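Local structure of N-acetylmuramoyl-l-alanine amidase (Bartonella henselae, 3NE8) at residues Ala36-Asp41 / Gln211-Ile216; Ala94-Ile99 / Asn153-Asn158; Phe176-Ala181 / Ser186-Ile191. The protein probably cleaves the amide bond between N-acetylmuramic acid and L-alanine in peptidoglycan as a zinc-dependent hydrolase, remodelling the cell wall during bacterial division. All blocks are in the same frame, centred on the assembly; numbering follows the deposited sequence.

How the contacts relate
All three contacts are largely buried, and no hydrogen bond directly joins the two segments of any of them. Contact 1 is the most peripheral, its centre about 12 Å from the centre of the chain, and pairs two helices through alanine, leucine and isoleucine. Contact 2 lays helix 135-161 against strand 94-99 by valine methyls alone. Contact 3, its centre about 5 Å from that of the chain, differs in chemistry: a loop folds back on strand 186-190 with mixed apolar and water-mediated contacts, on the side of the sheet nearer the zinc. Strands 94-99 and 186-190 are sheet neighbours, which joins contacts 2 and 3, while the selenomethionine M212 of helix 206-227 reaches A94, I189 and I191, tying contact 1 to both.

Contact 1. Residues Ala36-Asp41 / Gln211-Ile216; sequences ARALRD and QMAASI
L39 and A213 hold the centre of this contact, their CA atoms 4.8 Å apart. The CB of A213 lies against the L39 backbone, 3.9 Å from L39 CA, and also meets the methyl of A38, with A38 CB and A213 CB 4.2 Å apart. Alanine suits these positions because a single methyl lets the helix backbones come close: the axes of the two short segments approach to 8.5 Å and cross at -51°. L39 supplies the bulk. Its CG stands anti to the backbone N (chi1 179°), which carries both methyls along the flank of the partner helix. L39 CD1 comes to 3.4 Å from the carbonyl oxygen of A213, a plain van der Waals touch, and L39 CD2 meets I216 CG2 at 3.9 Å, the two side chains crossing at about a right angle. Further out, F35 of helix 28-45 covers A213 and I216, and M212, a selenomethionine, packs on L159 of helix 135-161. On helix 28-45, R37 and R40 both form salt bridges with D56. With no polar bond between the segments, the crossing of helices 28-45 and 206-227 rests here on close apolar packing and the burial of about 170 Å² of surface.

Contact 2. Residues Ala94-Ile99 / Asn153-Asn158; sequences ATVYTI and NNVVSN
Strand 94-99 packs against a turn of helix 135-161 with V96 and V156 as the nearest pair, their CA atoms 7.3 Å apart, a spacing that leaves side chains rather than backbones to make the contact. The bond from CA to CB of V96 heads toward the helix, and the side chain touches it through one methyl, CG2. A chi1 of -173° sends CG1 to the far side from the backbone N and leaves CG2 beside that N, where it meets two helix residues: V96 CG2 lies 3.7 Å from V155 CG1 and 4.1 Å from V156 CG2. The helix thus offers a different branch from each of two successive valines, both set obliquely to V96. Beta-branched valine suits the strand, where its compact side chain presents methyls without a long flexible arm, and on the helix it gives a short apolar surface. This is helix-on-sheet packing in the alpha/beta fold of the zinc amidases, whose mixed sheet here places strand 94-99 between 186-190 and 170-174. The patch belongs to the body of the fold and not to the metal site, the V96 side chain being about 14 Å from the bound zinc. Around the valines, A152 of the same helix and V187 of strand 186-190 also pack on V96, while P170 covers V156. Beyond this apolar patch, ND2 of N154 and of N158 both give hydrogen bonds to OE1 of Q222 on helix 206-227.

Contact 3. Residues Phe176-Ala181 / Ser186-Ile191; sequences FQVLKA and SVLIEI
One water molecule is gripped by three groups and bridges the segments, donating to V178 O and to S186 OG and accepting from A181 N, each at 2.9 Å from the water oxygen. Serine suits this place because its hydroxyl is small and can pair twice: OG also makes a hydrogen bond with the carbonyl oxygen of V184. Beside the water the contact turns apolar. L179 lies over the strand backbone, its CD2 3.5 Å from V187 C and 3.8 Å from S186 CB, while L179 CD1 meets L188 CB at 4.1 Å. In L188 a chi1 of -176° swings CG away from the backbone N and brings the CD1 methyl against two loop residues. That methyl approaches the F176 ring obliquely, 3.7 Å from F176 CD1, and lies 4.1 Å from V178 CG1. Leucine suits both positions, since its forked end reaches several neighbours at once. The loop is shaped by the short 3-10 turn, in which L179 N bonds to F176 O. F176 packs on L111 and A112 of helix 106-116 and meets Y97 of strand 94-99 edge-to-face; strand 186-190 runs between 77-82 and 94-99, with L188 packing on the zinc ligand H82.

Contact 1. Residues Ala36-Asp41 / Gln211-Ile216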
ATOM      1  N   ALA A  36     -13.416  20.802  -3.380  1.00  8.42           N
ATOM      2  CA  ALA A  36     -12.230  20.659  -4.217  1.00  7.85           C
ATOM      3  C   ALA A  36     -11.298  21.848  -4.037  1.00  8.69           C
ATOM      4  O   ALA A  36     -10.075  21.673  -3.961  1.00  8.42           O
ATOM      5  CB  ALA A  36     -12.614  20.496  -5.682  1.00  9.45           C
ATOM      6  N   ARG A  37     -11.863  23.052  -3.988  1.00  8.47           N
ATOM      7  CA  ARG A  37     -11.054  24.250  -3.790  1.00  8.52           C
ATOM      8  C   ARG A  37     -10.358  24.227  -2.417  1.00  9.27           C
ATOM      9  O   ARG A  37      -9.199  24.635  -2.289  1.00  9.97           O
ATOM     10  CB  ARG A  37     -11.918  25.497  -3.990  1.00  9.15           C
ATOM     11  CG  ARG A  37     -12.300  25.697  -5.445  1.00  8.07           C
ATOM     12  CD  ARG A  37     -13.388  26.723  -5.624  1.00  9.37           C
ATOM     13  NE  ARG A  37     -13.520  27.107  -7.031  1.00  9.12           N
ATOM     14  CZ  ARG A  37     -14.463  27.914  -7.509  1.00  8.86           C
ATOM     15  NH1 ARG A  37     -15.422  28.372  -6.710  1.00  9.81           N
ATOM     16  NH2 ARG A  37     -14.458  28.242  -8.800  1.00  9.88           N
ATOM     17  N   ALA A  38     -11.062  23.748  -1.392  1.00  8.48           N
ATOM     18  CA  ALA A  38     -10.460  23.650  -0.063  1.00  9.55           C
ATOM     19  C   ALA A  38      -9.324  22.626  -0.040  1.00  9.89           C
ATOM     20  O   ALA A  38      -8.282  22.851   0.579  1.00  9.77           O
ATOM     21  CB  ALA A  38     -11.519  23.289   0.968  1.00 10.99           C
ATOM     22  N   LEU A  39      -9.534  21.494  -0.702  1.00  9.05           N
ATOM     23  CA  LEU A  39      -8.503  20.466  -0.774  1.00  8.16           C
ATOM     24  C   LEU A  39      -7.297  20.965  -1.575  1.00  8.61           C
ATOM     25  O   LEU A  39      -6.146  20.741  -1.192  1.00  9.04           O
ATOM     26  CB  LEU A  39      -9.095  19.169  -1.326  1.00  8.89           C
ATOM     27  CG  LEU A  39      -8.136  17.987  -1.495  1.00  8.45           C
ATOM     28  CD1 LEU A  39      -7.374  17.683  -0.209  1.00  9.23           C
ATOM     29  CD2 LEU A  39      -8.925  16.780  -1.944  1.00 10.02           C
ATOM     30  N   ARG A  40      -7.554  21.670  -2.676  1.00  8.91           N
ATOM     31  CA  ARG A  40      -6.462  22.321  -3.397  1.00  8.84           C
ATOM     32  C   ARG A  40      -5.661  23.243  -2.477  1.00  9.67           C
ATOM     33  O   ARG A  40      -4.428  23.202  -2.453  1.00 10.01           O
ATOM     34  CB  ARG A  40      -7.014  23.103  -4.597  1.00  9.25           C
ATOM     35  CG  ARG A  40      -5.990  23.966  -5.342  1.00 10.88           C
ATOM     36  CD  ARG A  40      -6.669  24.798  -6.467  1.00 12.44           C
ATOM     37  NE  ARG A  40      -7.595  25.807  -5.943  1.00 14.33           N
ATOM     38  CZ  ARG A  40      -8.468  26.504  -6.679  1.00 15.11           C
ATOM     39  NH1 ARG A  40      -8.543  26.286  -7.969  1.00 14.69           N
ATOM     40  NH2 ARG A  40      -9.278  27.403  -6.121  1.00 17.70           N
ATOM     41  N   ASP A  41      -6.360  24.067  -1.705  1.00  9.47           N
ATOM     42  CA  ASP A  41      -5.694  24.987  -0.799  1.00  9.97           C
ATOM     43  C   ASP A  41      -4.836  24.241   0.222  1.00 11.31           C
ATOM     44  O   ASP A  41      -3.708  24.629   0.488  1.00 12.06           O
ATOM     45  CB  ASP A  41      -6.717  25.859  -0.081  1.00 12.44           C
ATOM     46  CG  ASP A  41      -6.074  26.930   0.781  1.00 28.56           C
ATOM     47  OD1 ASP A  41      -5.364  27.794   0.223  1.00 34.18           O
ATOM     48  OD2 ASP A  41      -6.280  26.912   2.015  1.00 34.84           O
ATOM     49  N   GLN A 211     -11.523  20.758   7.641  1.00 12.45           N
ATOM     50  CA  GLN A 211     -10.913  19.713   8.460  1.00 13.26           C
ATOM     51  C   GLN A 211     -10.842  18.389   7.705  1.00 12.96           C
ATOM     52  O   GLN A 211      -9.839  17.672   7.776  1.00 12.66           O
ATOM     53  CB  GLN A 211     -11.670  19.561   9.775  1.00 15.12           C
ATOM     54  CG  GLN A 211     -11.480  20.778  10.682  1.00 21.03           C
ATOM     55  CD  GLN A 211     -12.430  20.810  11.862  1.00 31.63           C
ATOM     56  OE1 GLN A 211     -13.225  19.895  12.063  1.00 34.38           O
ATOM     57  NE2 GLN A 211     -12.351  21.876  12.651  1.00 34.25           N
HETATM   58  N   MSE A 212     -11.887  18.062   6.955  1.00 12.02           N
HETATM   59  CA  MSE A 212     -11.853  16.841   6.169  1.00 11.57           C
HETATM   60  C   MSE A 212     -10.839  16.953   5.042  1.00 10.59           C
HETATM   61  O   MSE A 212     -10.103  16.000   4.766  1.00 10.69           O
HETATM   62  CB  MSE A 212     -13.236  16.476   5.624  1.00 11.53           C
HETATM   63  CG  MSE A 212     -13.226  15.178   4.842  1.00 12.37           C
HETATM   64 SE   MSE A 212     -15.014  14.547   4.386  0.61 14.96          SE
HETATM   65  CE  MSE A 212     -14.526  13.048   3.259  1.00 16.60           C
ATOM     66  N   ALA A 213     -10.808  18.104   4.376  1.00 10.04           N
ATOM     67  CA  ALA A 213      -9.833  18.324   3.321  1.00 10.30           C
ATOM     68  C   ALA A 213      -8.406  18.199   3.852  1.00 10.23           C
ATOM     69  O   ALA A 213      -7.538  17.642   3.181  1.00 10.60           O
ATOM     70  CB  ALA A 213     -10.062  19.690   2.668  1.00 10.27           C
ATOM     71  N   ALA A 214      -8.160  18.709   5.054  1.00 10.44           N
ATOM     72  CA  ALA A 214      -6.829  18.620   5.649  1.00 11.25           C
ATOM     73  C   ALA A 214      -6.415  17.167   5.856  1.00 10.53           C
ATOM     74  O   ALA A 214      -5.248  16.805   5.640  1.00 12.02           O
ATOM     75  CB  ALA A 214      -6.767  19.382   6.953  1.00 12.06           C
ATOM     76  N   SER A 215      -7.360  16.327   6.275  1.00 10.56           N
ATOM     77  CA  SER A 215      -7.074  14.914   6.482  1.00 10.10           C
ATOM     78  C   SER A 215      -6.757  14.241   5.147  1.00 11.02           C
ATOM     79  O   SER A 215      -5.803  13.466   5.028  1.00 12.17           O
ATOM     80  CB  SER A 215      -8.271  14.239   7.146  1.00 11.88           C
ATOM     81  OG  SER A 215      -8.032  12.849   7.320  1.00 12.37           O
ATOM     82  N   ILE A 216      -7.560  14.523   4.129  1.00  9.96           N
ATOM     83  CA  ILE A 216      -7.285  13.958   2.813  1.00  9.38           C
ATOM     84  C   ILE A 216      -5.932  14.422   2.279  1.00  9.32           C
ATOM     85  O   ILE A 216      -5.183  13.631   1.701  1.00  9.67           O
ATOM     86  CB  ILE A 216      -8.432  14.245   1.828  1.00  9.78           C
ATOM     87  CG1 ILE A 216      -9.718  13.589   2.340  1.00 12.39           C
ATOM     88  CG2 ILE A 216      -8.086  13.758   0.423  1.00 10.74           C
ATOM     89  CD1 ILE A 216     -10.945  13.957   1.581  1.00 13.93           C
TER

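Contact 2. Residues Ala94-Ile99 / Asn153-Asn158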
ATOM      1  N   ALA A  94     -18.633   9.808   5.682  1.00 12.15           N
ATOM      2  CA  ALA A  94     -17.674   9.781   4.586  1.00 12.35           C
ATOM      3  C   ALA A  94     -17.484   8.354   4.077  1.00 11.69           C
ATOM      4  O   ALA A  94     -17.484   7.398   4.860  1.00 12.94           O
ATOM      5  CB  ALA A  94     -16.348  10.386   5.025  1.00 14.07           C
ATOM      6  N   THR A  95     -17.323   8.223   2.762  1.00 10.76           N
ATOM      7  CA  THR A  95     -17.138   6.933   2.110  1.00 11.16           C
ATOM      8  C   THR A  95     -16.122   7.099   0.992  1.00 10.42           C
ATOM      9  O   THR A  95     -16.072   8.151   0.343  1.00 10.95           O
ATOM     10  CB  THR A  95     -18.449   6.436   1.441  1.00 11.70           C
ATOM     11  OG1 THR A  95     -19.567   6.682   2.300  1.00 12.43           O
ATOM     12  CG2 THR A  95     -18.390   4.951   1.131  1.00 12.78           C
ATOM     13  N   VAL A  96     -15.326   6.061   0.749  1.00  9.74           N
ATOM     14  CA  VAL A  96     -14.421   6.040  -0.397  1.00 10.23           C
ATOM     15  C   VAL A  96     -14.754   4.845  -1.274  1.00 10.76           C
ATOM     16  O   VAL A  96     -14.848   3.705  -0.783  1.00 11.83           O
ATOM     17  CB  VAL A  96     -12.940   5.981   0.013  1.00 11.64           C
ATOM     18  CG1 VAL A  96     -12.053   6.132  -1.220  1.00 12.10           C
ATOM     19  CG2 VAL A  96     -12.615   7.050   1.035  1.00 13.57           C
ATOM     20  N   TYR A  97     -14.934   5.097  -2.563  1.00  9.72           N
ATOM     21  CA  TYR A  97     -15.212   4.054  -3.541  1.00  9.58           C
ATOM     22  C   TYR A  97     -14.054   3.886  -4.510  1.00 10.01           C
ATOM     23  O   TYR A  97     -13.448   4.859  -4.963  1.00  9.41           O
ATOM     24  CB  TYR A  97     -16.476   4.364  -4.360  1.00 10.26           C
ATOM     25  CG  TYR A  97     -17.740   4.430  -3.546  1.00 10.64           C
ATOM     26  CD1 TYR A  97     -18.579   3.328  -3.448  1.00 11.48           C
ATOM     27  CD2 TYR A  97     -18.099   5.590  -2.877  1.00 11.67           C
ATOM     28  CE1 TYR A  97     -19.748   3.385  -2.697  1.00 12.55           C
ATOM     29  CE2 TYR A  97     -19.255   5.657  -2.127  1.00 11.66           C
ATOM     30  CZ  TYR A  97     -20.079   4.552  -2.036  1.00 11.17           C
ATOM     31  OH  TYR A  97     -21.238   4.592  -1.276  1.00 13.33           O
ATOM     32  N   THR A  98     -13.751   2.630  -4.822  1.00  9.77           N
ATOM     33  CA  THR A  98     -12.854   2.285  -5.920  1.00  9.75           C
ATOM     34  C   THR A  98     -13.652   1.541  -6.987  1.00  9.81           C
ATOM     35  O   THR A  98     -14.806   1.162  -6.746  1.00 11.61           O
ATOM     36  CB  THR A  98     -11.679   1.423  -5.435  1.00  9.76           C
ATOM     37  OG1 THR A  98     -12.166   0.356  -4.610  1.00 11.33           O
ATOM     38  CG2 THR A  98     -10.736   2.273  -4.614  1.00 10.91           C
ATOM     39  N   ILE A  99     -13.054   1.320  -8.152  1.00 10.45           N
ATOM     40  CA  ILE A  99     -13.785   0.710  -9.252  1.00 10.23           C
ATOM     41  C   ILE A  99     -13.799  -0.812  -9.137  1.00 11.98           C
ATOM     42  O   ILE A  99     -12.851  -1.425  -8.635  1.00 12.75           O
ATOM     43  CB  ILE A  99     -13.212   1.131 -10.617  1.00 12.32           C
ATOM     44  CG1 ILE A  99     -14.227   0.843 -11.732  1.00 15.76           C
ATOM     45  CG2 ILE A  99     -11.876   0.442 -10.880  1.00 14.31           C
ATOM     46  CD1 ILE A  99     -13.880   1.463 -13.068  1.00 17.03           C
ATOM     47  N   ASN A 153      -7.634   2.995   1.346  1.00 11.85           N
ATOM     48  CA  ASN A 153      -7.374   2.490   2.696  1.00 13.91           C
ATOM     49  C   ASN A 153      -6.779   3.549   3.584  1.00 12.66           C
ATOM     50  O   ASN A 153      -7.184   3.708   4.743  1.00 15.02           O
ATOM     51  CB  ASN A 153      -6.393   1.314   2.655  1.00 17.03           C
ATOM     52  CG  ASN A 153      -7.059   0.012   2.306  1.00 20.39           C
ATOM     53  OD1 ASN A 153      -8.283  -0.111   2.370  1.00 21.15           O
ATOM     54  ND2 ASN A 153      -6.252  -0.983   1.939  1.00 19.91           N
ATOM     55  N   ASN A 154      -5.813   4.278   3.050  1.00 12.82           N
ATOM     56  CA  ASN A 154      -5.171   5.303   3.847  1.00 15.46           C
ATOM     57  C   ASN A 154      -6.121   6.447   4.178  1.00 12.94           C
ATOM     58  O   ASN A 154      -6.103   6.965   5.294  1.00 13.98           O
ATOM     59  CB  ASN A 154      -3.916   5.834   3.170  1.00 22.69           C
ATOM     60  CG  ASN A 154      -2.926   6.394   4.172  1.00 24.41           C
ATOM     61  OD1 ASN A 154      -2.730   5.826   5.251  1.00 32.03           O
ATOM     62  ND2 ASN A 154      -2.301   7.507   3.826  1.00 26.27           N
ATOM     63  N   VAL A 155      -6.949   6.832   3.214  1.00 11.88           N
ATOM     64  CA  VAL A 155      -7.905   7.903   3.450  1.00 10.68           C
ATOM     65  C   VAL A 155      -8.837   7.546   4.600  1.00 11.54           C
ATOM     66  O   VAL A 155      -9.038   8.342   5.515  1.00 12.07           O
ATOM     67  CB  VAL A 155      -8.715   8.223   2.182  1.00 10.84           C
ATOM     68  CG1 VAL A 155      -9.907   9.091   2.526  1.00 13.04           C
ATOM     69  CG2 VAL A 155      -7.835   8.928   1.141  1.00 12.11           C
ATOM     70  N   VAL A 156      -9.385   6.339   4.558  1.00 11.48           N
ATOM     71  CA  VAL A 156     -10.261   5.864   5.618  1.00 13.15           C
ATOM     72  C   VAL A 156      -9.544   5.862   6.967  1.00 12.93           C
ATOM     73  O   VAL A 156     -10.081   6.344   7.959  1.00 14.64           O
ATOM     74  CB  VAL A 156     -10.786   4.452   5.302  1.00 16.11           C
ATOM     75  CG1 VAL A 156     -11.384   3.809   6.549  1.00 17.24           C
ATOM     76  CG2 VAL A 156     -11.790   4.506   4.157  1.00 16.85           C
ATOM     77  N   SER A 157      -8.325   5.335   6.993  1.00 13.93           N
ATOM     78  CA  SER A 157      -7.544   5.282   8.229  1.00 14.54           C
ATOM     79  C   SER A 157      -7.368   6.673   8.840  1.00 15.18           C
ATOM     80  O   SER A 157      -7.574   6.867  10.036  1.00 15.79           O
ATOM     81  CB  SER A 157      -6.175   4.655   7.955  1.00 17.06           C
ATOM     82  OG  SER A 157      -5.388   4.607   9.137  1.00 23.35           O
ATOM     83  N   ASN A 158      -6.978   7.644   8.025  1.00 14.05           N
ATOM     84  CA  ASN A 158      -6.730   8.988   8.534  1.00 14.02           C
ATOM     85  C   ASN A 158      -7.994   9.768   8.881  1.00 13.94           C
ATOM     86  O   ASN A 158      -7.994  10.558   9.822  1.00 16.00           O
ATOM     87  CB  ASN A 158      -5.834   9.775   7.581  1.00 14.37           C
ATOM     88  CG  ASN A 158      -4.403   9.294   7.624  1.00 14.96           C
ATOM     89  OD1 ASN A 158      -3.872   9.003   8.700  1.00 18.38           O
ATOM     90  ND2 ASN A 158      -3.775   9.200   6.468  1.00 14.90           N
TER

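Contact 3. Residues Phe176-Ala181 / Ser186-Ile191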
ATOM      1  N   PHE A 176     -18.066   2.597 -11.325  1.00 10.92           N
ATOM      2  CA  PHE A 176     -18.137   4.038 -11.585  1.00 10.83           C
ATOM      3  C   PHE A 176     -17.315   4.404 -12.826  1.00 11.33           C
ATOM      4  O   PHE A 176     -16.094   4.200 -12.853  1.00 11.97           O
ATOM      5  CB  PHE A 176     -17.584   4.821 -10.392  1.00 11.38           C
ATOM      6  CG  PHE A 176     -18.442   4.758  -9.161  1.00 11.29           C
ATOM      7  CD1 PHE A 176     -19.499   5.634  -8.993  1.00 12.67           C
ATOM      8  CD2 PHE A 176     -18.177   3.835  -8.160  1.00 11.70           C
ATOM      9  CE1 PHE A 176     -20.287   5.583  -7.849  1.00 13.76           C
ATOM     10  CE2 PHE A 176     -18.957   3.782  -7.019  1.00 13.79           C
ATOM     11  CZ  PHE A 176     -20.007   4.652  -6.859  1.00 14.60           C
ATOM     12  N   GLN A 177     -17.971   4.957 -13.842  1.00 11.23           N
ATOM     13  CA  GLN A 177     -17.271   5.300 -15.075  0.65 11.08           C
ATOM     14  C   GLN A 177     -16.193   6.368 -14.888  1.00 10.59           C
ATOM     15  O   GLN A 177     -15.215   6.404 -15.633  1.00 11.49           O
ATOM     16  CB  GLN A 177     -18.265   5.726 -16.162  0.65 13.64           C
ATOM     17  CG  GLN A 177     -19.216   4.620 -16.587  0.65 16.77           C
ATOM     18  CD  GLN A 177     -18.496   3.323 -16.887  0.65 23.27           C
ATOM     19  OE1 GLN A 177     -17.845   3.183 -17.925  0.65 25.92           O
ATOM     20  NE2 GLN A 177     -18.602   2.364 -15.976  0.65 27.80           N
ATOM     21  N   VAL A 178     -16.344   7.219 -13.881  1.00  9.49           N
ATOM     22  CA  VAL A 178     -15.342   8.261 -13.675  1.00 10.12           C
ATOM     23  C   VAL A 178     -14.038   7.688 -13.110  1.00  9.42           C
ATOM     24  O   VAL A 178     -13.014   8.383 -13.087  1.00 10.08           O
ATOM     25  CB  VAL A 178     -15.885   9.409 -12.793  1.00  9.32           C
ATOM     26  CG1 VAL A 178     -15.816   9.054 -11.310  1.00 10.57           C
ATOM     27  CG2 VAL A 178     -15.128  10.704 -13.078  1.00 10.60           C
ATOM     28  N   LEU A 179     -14.069   6.421 -12.687  1.00  9.72           N
ATOM     29  CA  LEU A 179     -12.894   5.764 -12.117  1.00 10.89           C
ATOM     30  C   LEU A 179     -12.189   4.838 -13.116  1.00 12.14           C
ATOM     31  O   LEU A 179     -11.366   4.014 -12.715  1.00 12.77           O
ATOM     32  CB  LEU A 179     -13.279   4.986 -10.849  1.00 11.27           C
ATOM     33  CG  LEU A 179     -13.937   5.789  -9.721  1.00  9.38           C
ATOM     34  CD1 LEU A 179     -14.191   4.905  -8.498  1.00 11.76           C
ATOM     35  CD2 LEU A 179     -13.086   7.011  -9.353  1.00 11.41           C
ATOM     36  N   LYS A 180     -12.490   4.989 -14.405  1.00 11.58           N
ATOM     37  CA  LYS A 180     -12.015   4.066 -15.437  1.00 12.85           C
ATOM     38  C   LYS A 180     -10.607   4.308 -15.990  1.00 14.29           C
ATOM     39  O   LYS A 180     -10.176   3.563 -16.868  1.00 17.23           O
ATOM     40  CB  LYS A 180     -12.998   4.051 -16.614  1.00 17.16           C
ATOM     41  CG  LYS A 180     -14.352   3.448 -16.297  1.00 22.32           C
ATOM     42  CD  LYS A 180     -14.366   1.951 -16.524  1.00 28.93           C
ATOM     43  CE  LYS A 180     -15.743   1.378 -16.239  1.00 29.60           C
ATOM     44  NZ  LYS A 180     -15.818  -0.078 -16.534  1.00 30.99           N
ATOM     45  N   ALA A 181      -9.878   5.315 -15.513  1.00 12.00           N
ATOM     46  CA  ALA A 181      -8.522   5.522 -16.043  1.00 12.06           C
ATOM     47  C   ALA A 181      -7.689   4.252 -15.817  1.00 11.73           C
ATOM     48  O   ALA A 181      -7.547   3.806 -14.680  1.00 12.22           O
ATOM     49  CB  ALA A 181      -7.846   6.707 -15.369  1.00 12.14           C
ATOM     50  N   SER A 186      -7.367   6.028  -8.959  1.00  8.66           N
ATOM     51  CA  SER A 186      -8.585   6.831  -8.904  1.00  8.80           C
ATOM     52  C   SER A 186      -9.495   6.372  -7.785  1.00  8.56           C
ATOM     53  O   SER A 186      -9.729   5.157  -7.623  1.00  9.12           O
ATOM     54  CB  SER A 186      -9.357   6.714 -10.232  1.00  8.96           C
ATOM     55  OG  SER A 186      -8.601   7.197 -11.333  1.00  9.59           O
ATOM     56  N   VAL A 187     -10.034   7.331  -7.033  1.00  7.97           N
ATOM     57  CA  VAL A 187     -11.065   7.035  -6.053  1.00  8.40           C
ATOM     58  C   VAL A 187     -12.182   8.058  -6.163  1.00  8.15           C
ATOM     59  O   VAL A 187     -11.972   9.183  -6.646  1.00  8.71           O
ATOM     60  CB  VAL A 187     -10.523   7.026  -4.594  1.00  8.52           C
ATOM     61  CG1 VAL A 187      -9.399   6.004  -4.430  1.00 10.16           C
ATOM     62  CG2 VAL A 187     -10.066   8.419  -4.154  1.00 10.41           C
ATOM     63  N   LEU A 188     -13.359   7.680  -5.682  1.00  8.68           N
ATOM     64  CA  LEU A 188     -14.490   8.582  -5.566  1.00  8.55           C
ATOM     65  C   LEU A 188     -14.797   8.735  -4.085  1.00  9.28           C
ATOM     66  O   LEU A 188     -15.033   7.745  -3.382  1.00  9.83           O
ATOM     67  CB  LEU A 188     -15.696   8.035  -6.337  1.00  9.85           C
ATOM     68  CG  LEU A 188     -16.943   8.923  -6.397  1.00  9.18           C
ATOM     69  CD1 LEU A 188     -17.717   8.653  -7.678  1.00 12.43           C
ATOM     70  CD2 LEU A 188     -17.830   8.759  -5.177  1.00 11.37           C
ATOM     71  N   ILE A 189     -14.760   9.964  -3.590  1.00  9.35           N
ATOM     72  CA  ILE A 189     -15.016  10.213  -2.178  1.00  8.96           C
ATOM     73  C   ILE A 189     -16.355  10.890  -2.010  1.00  8.91           C
ATOM     74  O   ILE A 189     -16.604  11.943  -2.605  1.00  9.86           O
ATOM     75  CB  ILE A 189     -13.930  11.086  -1.540  1.00  9.16           C
ATOM     76  CG1 ILE A 189     -12.574  10.389  -1.658  1.00 10.74           C
ATOM     77  CG2 ILE A 189     -14.265  11.377  -0.077  1.00 11.58           C
ATOM     78  CD1 ILE A 189     -11.421  11.160  -1.042  1.00 12.39           C
ATOM     79  N   GLU A 190     -17.243  10.260  -1.247  1.00 10.22           N
ATOM     80  CA  GLU A 190     -18.463  10.922  -0.808  1.00 10.65           C
ATOM     81  C   GLU A 190     -18.106  11.647   0.469  1.00 11.69           C
ATOM     82  O   GLU A 190     -17.766  11.019   1.475  1.00 12.20           O
ATOM     83  CB  GLU A 190     -19.583   9.916  -0.534  1.00 12.65           C
ATOM     84  CG  GLU A 190     -20.067   9.172  -1.761  1.00 12.96           C
ATOM     85  CD  GLU A 190     -20.937   9.999  -2.689  1.00 12.93           C
ATOM     86  OE1 GLU A 190     -21.343  11.126  -2.328  1.00 11.99           O
ATOM     87  OE2 GLU A 190     -21.225   9.495  -3.803  1.00 13.95           O
ATOM     88  N   ILE A 191     -18.124  12.972   0.437  1.00 10.98           N
ATOM     89  CA  ILE A 191     -17.763  13.648   1.661  0.58 12.94           C
ATOM     90  C   ILE A 191     -18.894  13.512   2.675  1.00 11.23           C
ATOM     91  O   ILE A 191     -18.619  13.529   3.878  1.00 12.79           O
ATOM     92  CB  ILE A 191     -17.337  15.081   1.443  0.58 12.08           C
ATOM     93  CG1 ILE A 191     -18.463  15.837   0.758  0.58  9.65           C
ATOM     94  CG2 ILE A 191     -16.058  15.115   0.619  0.58 16.75           C
ATOM     95  CD1 ILE A 191     -18.251  17.330   0.697  0.58 15.37           C
TER
HETATM   96  O   HOH W   1     -10.356   7.443 -13.586  1.00 11.41           O